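Long-range contact in rhamnosidase B (Bacillus sp., PDB 2OKX), which probably hydrolyses terminal alpha-L-rhamnose residues from glycosides, as a glycoside hydrolase family 78 alpha-L-rhamnosidase: residues Val468-Tyr480 with Arg850-His862. Sequence-based numbering, arbitrary orientation.
Sequences VEYMREGYTQHTY and RSNPDMLTRSHCH
Gln477 OE1 accepts two bonds: one from His860 NE2 at 2.7 Å, the other from a water that in turn takes the N-H of Leu856. The imidazole of His860 directs its NE2-H nearly within its own ring plane but reaches Gln477 OE1 from 37° above the carbonyl plane. On the other branch of the amide, Gln477 NE2 donates to Thr857 O over 2.9 Å, in the carbonyl plane. With CG anti to the backbone N (chi1 -174°) and an extended chain, Gln477 carries its amide from the hairpin across to the backbone of the loop. A leucine in its place would probably leave His860 NE2 and the Thr857 carbonyl without these mates and the imidazole freer to turn. The His860 ring is sandwiched: Thr857 CG2 sits over the centre of one face, and Tyr470 CB makes a CH-pi contact with the opposite face, 3.6 Å from the ring centroid. Glu469 OE1 accepts a hydrogen bond from the backbone N of His860 at 2.8 Å, from above the carboxylate plane, and a water links the same oxygen to Arg858 O. Farther along, the Met855 methyl CE meets the edge of the Tyr480 ring, 3.7 Å from CE2, while the Tyr480 hydroxyl bonds to Glu287. This buried seam of polar bonds and aromatic packing is an interdomain interface, joining a type I' beta-hairpin of the concanavalin-like domain to the loop between helices 817-833 and 868-876 of the six-hairpin glycosidase domain.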
ATOM      1  N   VAL A 468       0.322 -12.329   7.518  1.00 15.11           N
ATOM      2  CA  VAL A 468       1.253 -12.536   6.415  1.00 16.45           C
ATOM      3  C   VAL A 468       0.443 -12.930   5.185  1.00 16.86           C
ATOM      4  O   VAL A 468      -0.723 -13.311   5.302  1.00 15.17           O
ATOM      5  CB  VAL A 468       2.308 -13.626   6.730  1.00 17.66           C
ATOM      6  CG1 VAL A 468       3.113 -13.221   7.959  1.00 18.33           C
ATOM      7  CG2 VAL A 468       1.643 -14.976   6.944  1.00 18.06           C
ATOM      8  N   GLU A 469       1.058 -12.825   4.011  1.00 18.26           N
ATOM      9  CA  GLU A 469       0.386 -13.147   2.753  1.00 16.83           C
ATOM     10  C   GLU A 469       0.673 -14.552   2.248  1.00 16.86           C
ATOM     11  O   GLU A 469      -0.157 -15.153   1.565  1.00 15.51           O
ATOM     12  CB  GLU A 469       0.848 -12.206   1.641  1.00 16.29           C
ATOM     13  CG  GLU A 469       0.708 -10.736   1.894  1.00 16.79           C
ATOM     14  CD  GLU A 469       1.056  -9.941   0.653  1.00 17.34           C
ATOM     15  OE1 GLU A 469       2.224  -9.990   0.216  1.00 16.74           O
ATOM     16  OE2 GLU A 469       0.156  -9.275   0.107  1.00 20.15           O
ATOM     17  N   TYR A 470       1.858 -15.054   2.572  1.00 17.13           N
ATOM     18  CA  TYR A 470       2.292 -16.342   2.068  1.00 17.17           C
ATOM     19  C   TYR A 470       3.035 -17.251   3.036  1.00 17.77           C
ATOM     20  O   TYR A 470       3.879 -16.807   3.811  1.00 17.38           O
ATOM     21  CB  TYR A 470       3.185 -16.091   0.839  1.00 16.15           C
ATOM     22  CG  TYR A 470       3.667 -17.335   0.132  1.00 19.21           C
ATOM     23  CD1 TYR A 470       4.875 -17.946   0.481  1.00 19.51           C
ATOM     24  CD2 TYR A 470       2.898 -17.924  -0.871  1.00 18.89           C
ATOM     25  CE1 TYR A 470       5.299 -19.117  -0.151  1.00 19.43           C
ATOM     26  CE2 TYR A 470       3.310 -19.088  -1.504  1.00 18.92           C
ATOM     27  CZ  TYR A 470       4.507 -19.681  -1.143  1.00 20.38           C
ATOM     28  OH  TYR A 470       4.900 -20.836  -1.780  1.00 21.75           O
ATOM     29  N   MET A 471       2.705 -18.533   2.972  1.00 17.61           N
ATOM     30  CA  MET A 471       3.372 -19.552   3.762  1.00 20.22           C
ATOM     31  C   MET A 471       3.119 -20.892   3.090  1.00 20.38           C
ATOM     32  O   MET A 471       2.064 -21.108   2.480  1.00 19.71           O
ATOM     33  CB  MET A 471       2.921 -19.531   5.237  1.00 22.02           C
ATOM     34  CG  MET A 471       1.456 -19.675   5.532  1.00 23.95           C
ATOM     35  SD  MET A 471       1.099 -19.145   7.257  1.00 22.78           S
ATOM     36  CE  MET A 471       2.059 -20.335   8.199  1.00 22.44           C
ATOM     37  N   ARG A 472       4.110 -21.773   3.158  1.00 19.67           N
ATOM     38  CA  ARG A 472       4.000 -23.077   2.522  1.00 21.05           C
ATOM     39  C   ARG A 472       4.973 -24.092   3.107  1.00 21.23           C
ATOM     40  O   ARG A 472       6.172 -23.839   3.186  1.00 21.20           O
ATOM     41  CB  ARG A 472       4.273 -22.949   1.018  1.00 21.64           C
ATOM     42  CG  ARG A 472       4.260 -24.279   0.260  1.00 23.25           C
ATOM     43  CD  ARG A 472       4.800 -24.130  -1.167  1.00 26.70           C
ATOM     44  NE  ARG A 472       4.803 -25.402  -1.892  1.00 27.26           N
ATOM     45  CZ  ARG A 472       3.722 -25.973  -2.413  1.00 27.92           C
ATOM     46  NH1 ARG A 472       2.533 -25.387  -2.306  1.00 27.15           N
ATOM     47  NH2 ARG A 472       3.826 -27.146  -3.027  1.00 26.33           N
ATOM     48  N   GLU A 473       4.433 -25.231   3.522  1.00 21.68           N
ATOM     49  CA  GLU A 473       5.223 -26.333   4.057  1.00 24.22           C
ATOM     50  C   GLU A 473       6.388 -25.970   4.984  1.00 24.81           C
ATOM     51  O   GLU A 473       7.531 -26.356   4.735  1.00 26.09           O
ATOM     52  CB  GLU A 473       5.727 -27.181   2.881  1.00 25.59           C
ATOM     53  CG  GLU A 473       4.580 -27.778   2.065  1.00 27.11           C
ATOM     54  CD  GLU A 473       5.029 -28.544   0.835  1.00 28.73           C
ATOM     55  OE1 GLU A 473       4.183 -29.250   0.244  1.00 31.22           O
ATOM     56  OE2 GLU A 473       6.209 -28.442   0.451  1.00 27.93           O
ATOM     57  N   GLY A 474       6.099 -25.239   6.054  1.00 24.80           N
ATOM     58  CA  GLY A 474       7.147 -24.880   6.995  1.00 24.00           C
ATOM     59  C   GLY A 474       7.802 -23.539   6.741  1.00 24.40           C
ATOM     60  O   GLY A 474       8.543 -23.039   7.583  1.00 23.65           O
ATOM     61  N   TYR A 475       7.549 -22.956   5.575  1.00 23.07           N
ATOM     62  CA  TYR A 475       8.123 -21.656   5.251  1.00 22.82           C
ATOM     63  C   TYR A 475       7.086 -20.558   5.388  1.00 21.43           C
ATOM     64  O   TYR A 475       5.996 -20.648   4.824  1.00 22.34           O
ATOM     65  CB  TYR A 475       8.681 -21.644   3.825  1.00 22.82           C
ATOM     66  CG  TYR A 475       9.023 -20.255   3.310  1.00 22.56           C
ATOM     67  CD1 TYR A 475       8.230 -19.632   2.342  1.00 21.62           C
ATOM     68  CD2 TYR A 475      10.143 -19.568   3.785  1.00 23.58           C
ATOM     69  CE1 TYR A 475       8.545 -18.365   1.857  1.00 19.44           C
ATOM     70  CE2 TYR A 475      10.470 -18.295   3.306  1.00 23.06           C
ATOM     71  CZ  TYR A 475       9.668 -17.702   2.341  1.00 23.33           C
ATOM     72  OH  TYR A 475       9.998 -16.460   1.847  1.00 23.66           O
ATOM     73  N   THR A 476       7.428 -19.528   6.151  1.00 20.59           N
ATOM     74  CA  THR A 476       6.549 -18.384   6.341  1.00 19.76           C
ATOM     75  C   THR A 476       7.254 -17.185   5.724  1.00 20.73           C
ATOM     76  O   THR A 476       8.394 -16.899   6.077  1.00 21.16           O
ATOM     77  CB  THR A 476       6.305 -18.087   7.850  1.00 20.82           C
ATOM     78  OG1 THR A 476       5.531 -19.143   8.437  1.00 17.20           O
ATOM     79  CG2 THR A 476       5.558 -16.769   8.020  1.00 19.56           C
ATOM     80  N   GLN A 477       6.612 -16.500   4.779  1.00 19.22           N
ATOM     81  CA  GLN A 477       7.253 -15.322   4.203  1.00 17.23           C
ATOM     82  C   GLN A 477       6.891 -14.159   5.114  1.00 17.88           C
ATOM     83  O   GLN A 477       5.780 -13.629   5.047  1.00 16.42           O
ATOM     84  CB  GLN A 477       6.756 -15.031   2.778  1.00 17.31           C
ATOM     85  CG  GLN A 477       7.520 -13.888   2.122  1.00 19.35           C
ATOM     86  CD  GLN A 477       7.072 -13.588   0.700  1.00 19.72           C
ATOM     87  OE1 GLN A 477       6.626 -14.475  -0.027  1.00 19.99           O
ATOM     88  NE2 GLN A 477       7.220 -12.331   0.292  1.00 19.17           N
ATOM     89  N   HIS A 478       7.818 -13.770   5.985  1.00 17.56           N
ATOM     90  CA  HIS A 478       7.549 -12.665   6.893  1.00 17.90           C
ATOM     91  C   HIS A 478       7.522 -11.340   6.154  1.00 18.05           C
ATOM     92  O   HIS A 478       8.231 -11.158   5.167  1.00 19.16           O
ATOM     93  CB  HIS A 478       8.582 -12.641   8.023  1.00 15.55           C
ATOM     94  CG  HIS A 478       8.403 -13.759   8.999  1.00 17.12           C
ATOM     95  ND1 HIS A 478       9.269 -14.827   9.076  1.00 20.58           N
ATOM     96  CD2 HIS A 478       7.420 -14.006   9.894  1.00 14.66           C
ATOM     97  CE1 HIS A 478       8.824 -15.686   9.978  1.00 17.79           C
ATOM     98  NE2 HIS A 478       7.704 -15.210  10.486  1.00 18.04           N
ATOM     99  N   THR A 479       6.690 -10.422   6.637  1.00 17.53           N
ATOM    100  CA  THR A 479       6.552  -9.121   6.009  1.00 16.71           C
ATOM    101  C   THR A 479       7.651  -8.147   6.441  1.00 18.11           C
ATOM    102  O   THR A 479       7.369  -7.094   7.011  1.00 17.93           O
ATOM    103  CB  THR A 479       5.156  -8.514   6.316  1.00 17.85           C
ATOM    104  OG1 THR A 479       4.986  -8.371   7.730  1.00 15.64           O
ATOM    105  CG2 THR A 479       4.054  -9.432   5.795  1.00 17.18           C
ATOM    106  N   TYR A 480       8.905  -8.506   6.165  1.00 19.53           N
ATOM    107  CA  TYR A 480      10.041  -7.649   6.517  1.00 19.41           C
ATOM    108  C   TYR A 480       9.755  -6.255   5.980  1.00 20.22           C
ATOM    109  O   TYR A 480       9.423  -6.098   4.803  1.00 19.60           O
ATOM    110  CB  TYR A 480      11.335  -8.175   5.887  1.00 19.99           C
ATOM    111  CG  TYR A 480      11.656  -9.608   6.235  1.00 18.72           C
ATOM    112  CD1 TYR A 480      12.012  -9.973   7.536  1.00 17.37           C
ATOM    113  CD2 TYR A 480      11.584 -10.605   5.267  1.00 18.23           C
ATOM    114  CE1 TYR A 480      12.288 -11.301   7.860  1.00 16.46           C
ATOM    115  CE2 TYR A 480      11.854 -11.929   5.578  1.00 18.19           C
ATOM    116  CZ  TYR A 480      12.204 -12.274   6.874  1.00 17.85           C
ATOM    117  OH  TYR A 480      12.462 -13.593   7.170  1.00 17.48           O
ATOM    118  N   ARG A 850      13.030  -7.068  -3.374  1.00 31.54           N
ATOM    119  CA  ARG A 850      12.635  -8.108  -2.421  1.00 31.54           C
ATOM    120  C   ARG A 850      13.755  -8.399  -1.417  1.00 33.07           C
ATOM    121  O   ARG A 850      14.935  -8.357  -1.763  1.00 30.39           O
ATOM    122  CB  ARG A 850      12.221  -9.383  -3.166  1.00 31.05           C
ATOM    123  CG  ARG A 850      13.322 -10.054  -3.983  1.00 30.78           C
ATOM    124  CD  ARG A 850      12.723 -11.067  -4.962  1.00 32.73           C
ATOM    125  NE  ARG A 850      12.078 -10.407  -6.098  1.00 30.96           N
ATOM    126  CZ  ARG A 850      11.299 -11.015  -6.991  1.00 31.97           C
ATOM    127  NH1 ARG A 850      11.046 -12.313  -6.891  1.00 27.41           N
ATOM    128  NH2 ARG A 850      10.780 -10.322  -7.999  1.00 33.69           N
ATOM    129  N   SER A 851      13.373  -8.688  -0.174  1.00 32.96           N
ATOM    130  CA  SER A 851      14.333  -8.952   0.900  1.00 35.13           C
ATOM    131  C   SER A 851      15.236 -10.163   0.699  1.00 35.80           C
ATOM    132  O   SER A 851      16.363 -10.194   1.205  1.00 36.61           O
ATOM    133  CB  SER A 851      13.596  -9.093   2.236  1.00 33.80           C
ATOM    134  OG  SER A 851      12.946  -7.884   2.582  1.00 36.61           O
ATOM    135  N   ASN A 852      14.738 -11.163  -0.022  1.00 36.52           N
ATOM    136  CA  ASN A 852      15.497 -12.380  -0.292  1.00 36.95           C
ATOM    137  C   ASN A 852      15.230 -12.800  -1.735  1.00 38.02           C
ATOM    138  O   ASN A 852      14.077 -12.916  -2.152  1.00 36.91           O
ATOM    139  CB  ASN A 852      15.069 -13.495   0.671  1.00 36.49           C
ATOM    140  CG  ASN A 852      15.917 -14.750   0.532  1.00 37.97           C
ATOM    141  OD1 ASN A 852      16.030 -15.324  -0.552  1.00 38.36           O
ATOM    142  ND2 ASN A 852      16.513 -15.187   1.638  1.00 36.90           N
ATOM    143  N   PRO A 853      16.299 -13.038  -2.515  1.00 39.57           N
ATOM    144  CA  PRO A 853      16.186 -13.440  -3.921  1.00 40.73           C
ATOM    145  C   PRO A 853      15.424 -14.742  -4.166  1.00 41.13           C
ATOM    146  O   PRO A 853      15.027 -15.029  -5.296  1.00 41.68           O
ATOM    147  CB  PRO A 853      17.644 -13.528  -4.366  1.00 42.20           C
ATOM    148  CG  PRO A 853      18.341 -13.970  -3.113  1.00 41.25           C
ATOM    149  CD  PRO A 853      17.705 -13.071  -2.077  1.00 40.41           C
ATOM    150  N   ASP A 854      15.223 -15.530  -3.111  1.00 39.95           N
ATOM    151  CA  ASP A 854      14.502 -16.793  -3.239  1.00 39.04           C
ATOM    152  C   ASP A 854      12.995 -16.582  -3.129  1.00 36.64           C
ATOM    153  O   ASP A 854      12.211 -17.480  -3.437  1.00 36.97           O
ATOM    154  CB  ASP A 854      14.956 -17.786  -2.165  1.00 41.09           C
ATOM    155  CG  ASP A 854      16.408 -18.205  -2.328  1.00 45.31           C
ATOM    156  OD1 ASP A 854      16.764 -18.737  -3.401  1.00 46.40           O
ATOM    157  OD2 ASP A 854      17.194 -18.003  -1.379  1.00 48.47           O
ATOM    158  N   MET A 855      12.591 -15.397  -2.682  1.00 33.21           N
ATOM    159  CA  MET A 855      11.172 -15.099  -2.536  1.00 30.70           C
ATOM    160  C   MET A 855      10.495 -15.093  -3.896  1.00 28.87           C
ATOM    161  O   MET A 855      11.070 -14.627  -4.882  1.00 27.45           O
ATOM    162  CB  MET A 855      10.971 -13.731  -1.883  1.00 30.65           C
ATOM    163  CG  MET A 855      11.551 -13.605  -0.494  1.00 30.72           C
ATOM    164  SD  MET A 855      11.291 -11.953   0.143  1.00 30.26           S
ATOM    165  CE  MET A 855      11.304 -12.275   1.939  1.00 28.79           C
ATOM    166  N   LEU A 856       9.271 -15.606  -3.945  1.00 25.14           N
ATOM    167  CA  LEU A 856       8.525 -15.633  -5.194  1.00 23.89           C
ATOM    168  C   LEU A 856       8.271 -14.198  -5.646  1.00 22.89           C
ATOM    169  O   LEU A 856       8.310 -13.891  -6.840  1.00 23.36           O
ATOM    170  CB  LEU A 856       7.188 -16.366  -4.992  1.00 22.18           C
ATOM    171  CG  LEU A 856       7.293 -17.861  -4.673  1.00 24.77           C
ATOM    172  CD1 LEU A 856       5.939 -18.412  -4.217  1.00 23.81           C
ATOM    173  CD2 LEU A 856       7.791 -18.601  -5.910  1.00 24.67           C
ATOM    174  N   THR A 857       8.029 -13.325  -4.672  1.00 21.67           N
ATOM    175  CA  THR A 857       7.730 -11.918  -4.920  1.00 21.07           C
ATOM    176  C   THR A 857       7.679 -11.230  -3.556  1.00 21.55           C
ATOM    177  O   THR A 857       7.652 -11.907  -2.525  1.00 20.67           O
ATOM    178  CB  THR A 857       6.343 -11.779  -5.600  1.00 20.94           C
ATOM    179  OG1 THR A 857       6.029 -10.397  -5.815  1.00 18.76           O
ATOM    180  CG2 THR A 857       5.266 -12.406  -4.720  1.00 23.94           C
ATOM    181  N   ARG A 858       7.679  -9.901  -3.533  1.00 20.95           N
ATOM    182  CA  ARG A 858       7.583  -9.196  -2.253  1.00 19.25           C
ATOM    183  C   ARG A 858       6.099  -9.217  -1.896  1.00 19.42           C
ATOM    184  O   ARG A 858       5.657  -9.993  -1.046  1.00 18.61           O
ATOM    185  CB  ARG A 858       8.061  -7.745  -2.373  1.00 21.33           C
ATOM    186  CG  ARG A 858       7.893  -6.967  -1.061  1.00 22.42           C
ATOM    187  CD  ARG A 858       8.101  -5.464  -1.212  1.00 24.95           C
ATOM    188  NE  ARG A 858       7.142  -4.842  -2.125  1.00 22.75           N
ATOM    189  CZ  ARG A 858       6.613  -3.635  -1.937  1.00 25.18           C
ATOM    190  NH1 ARG A 858       6.941  -2.923  -0.863  1.00 21.82           N
ATOM    191  NH2 ARG A 858       5.770  -3.125  -2.833  1.00 23.02           N
ATOM    192  N   SER A 859       5.333  -8.362  -2.566  1.00 18.50           N
ATOM    193  CA  SER A 859       3.891  -8.291  -2.367  1.00 18.17           C
ATOM    194  C   SER A 859       3.210  -9.362  -3.220  1.00 19.66           C
ATOM    195  O   SER A 859       3.549  -9.544  -4.395  1.00 18.27           O
ATOM    196  CB  SER A 859       3.376  -6.918  -2.781  1.00 16.99           C
ATOM    197  OG  SER A 859       1.973  -6.943  -2.973  1.00 16.95           O
ATOM    198  N   HIS A 860       2.252 -10.072  -2.630  1.00 18.15           N
ATOM    199  CA  HIS A 860       1.533 -11.116  -3.348  1.00 18.60           C
ATOM    200  C   HIS A 860       0.217 -10.605  -3.919  1.00 19.12           C
ATOM    201  O   HIS A 860      -0.534 -11.365  -4.531  1.00 20.77           O
ATOM    202  CB  HIS A 860       1.264 -12.305  -2.421  1.00 17.47           C
ATOM    203  CG  HIS A 860       2.484 -13.114  -2.113  1.00 18.23           C
ATOM    204  ND1 HIS A 860       2.656 -14.404  -2.568  1.00 17.84           N
ATOM    205  CD2 HIS A 860       3.616 -12.799  -1.439  1.00 16.88           C
ATOM    206  CE1 HIS A 860       3.841 -14.847  -2.189  1.00 19.14           C
ATOM    207  NE2 HIS A 860       4.444 -13.893  -1.503  1.00 15.01           N
ATOM    208  N   CYS A 861      -0.058  -9.319  -3.726  1.00 18.18           N
ATOM    209  CA  CYS A 861      -1.303  -8.730  -4.209  1.00 19.10           C
ATOM    210  C   CYS A 861      -1.069  -7.312  -4.733  1.00 19.33           C
ATOM    211  O   CYS A 861      -1.126  -6.351  -3.973  1.00 19.35           O
ATOM    212  CB  CYS A 861      -2.334  -8.707  -3.066  1.00 17.41           C
ATOM    213  SG  CYS A 861      -3.988  -8.089  -3.508  1.00 19.36           S
ATOM    214  N   HIS A 862      -0.799  -7.200  -6.033  1.00 18.41           N
ATOM    215  CA  HIS A 862      -0.552  -5.912  -6.691  1.00 19.07           C
ATOM    216  C   HIS A 862      -1.473  -5.842  -7.902  1.00 19.12           C
ATOM    217  O   HIS A 862      -1.262  -6.553  -8.884  1.00 17.60           O
ATOM    218  CB  HIS A 862       0.907  -5.817  -7.165  1.00 18.25           C
ATOM    219  CG  HIS A 862       1.769  -4.939  -6.311  1.00 19.81           C
ATOM    220  ND1 HIS A 862       2.387  -3.803  -6.794  1.00 23.60           N
ATOM    221  CD2 HIS A 862       2.128  -5.036  -5.010  1.00 17.63           C
ATOM    222  CE1 HIS A 862       3.089  -3.240  -5.827  1.00 16.66           C
ATOM    223  NE2 HIS A 862       2.949  -3.969  -4.734  1.00 23.39           N
TER
HETATM  224  O   HOH W   1       4.492 -10.865   1.422  1.00 16.93           O
HETATM  225  O   HOH W   2       0.236  -6.931  -1.017  1.00 27.99           O
HETATM  226  O   HOH W   3       8.013 -16.284  -1.526  1.00 31.48           O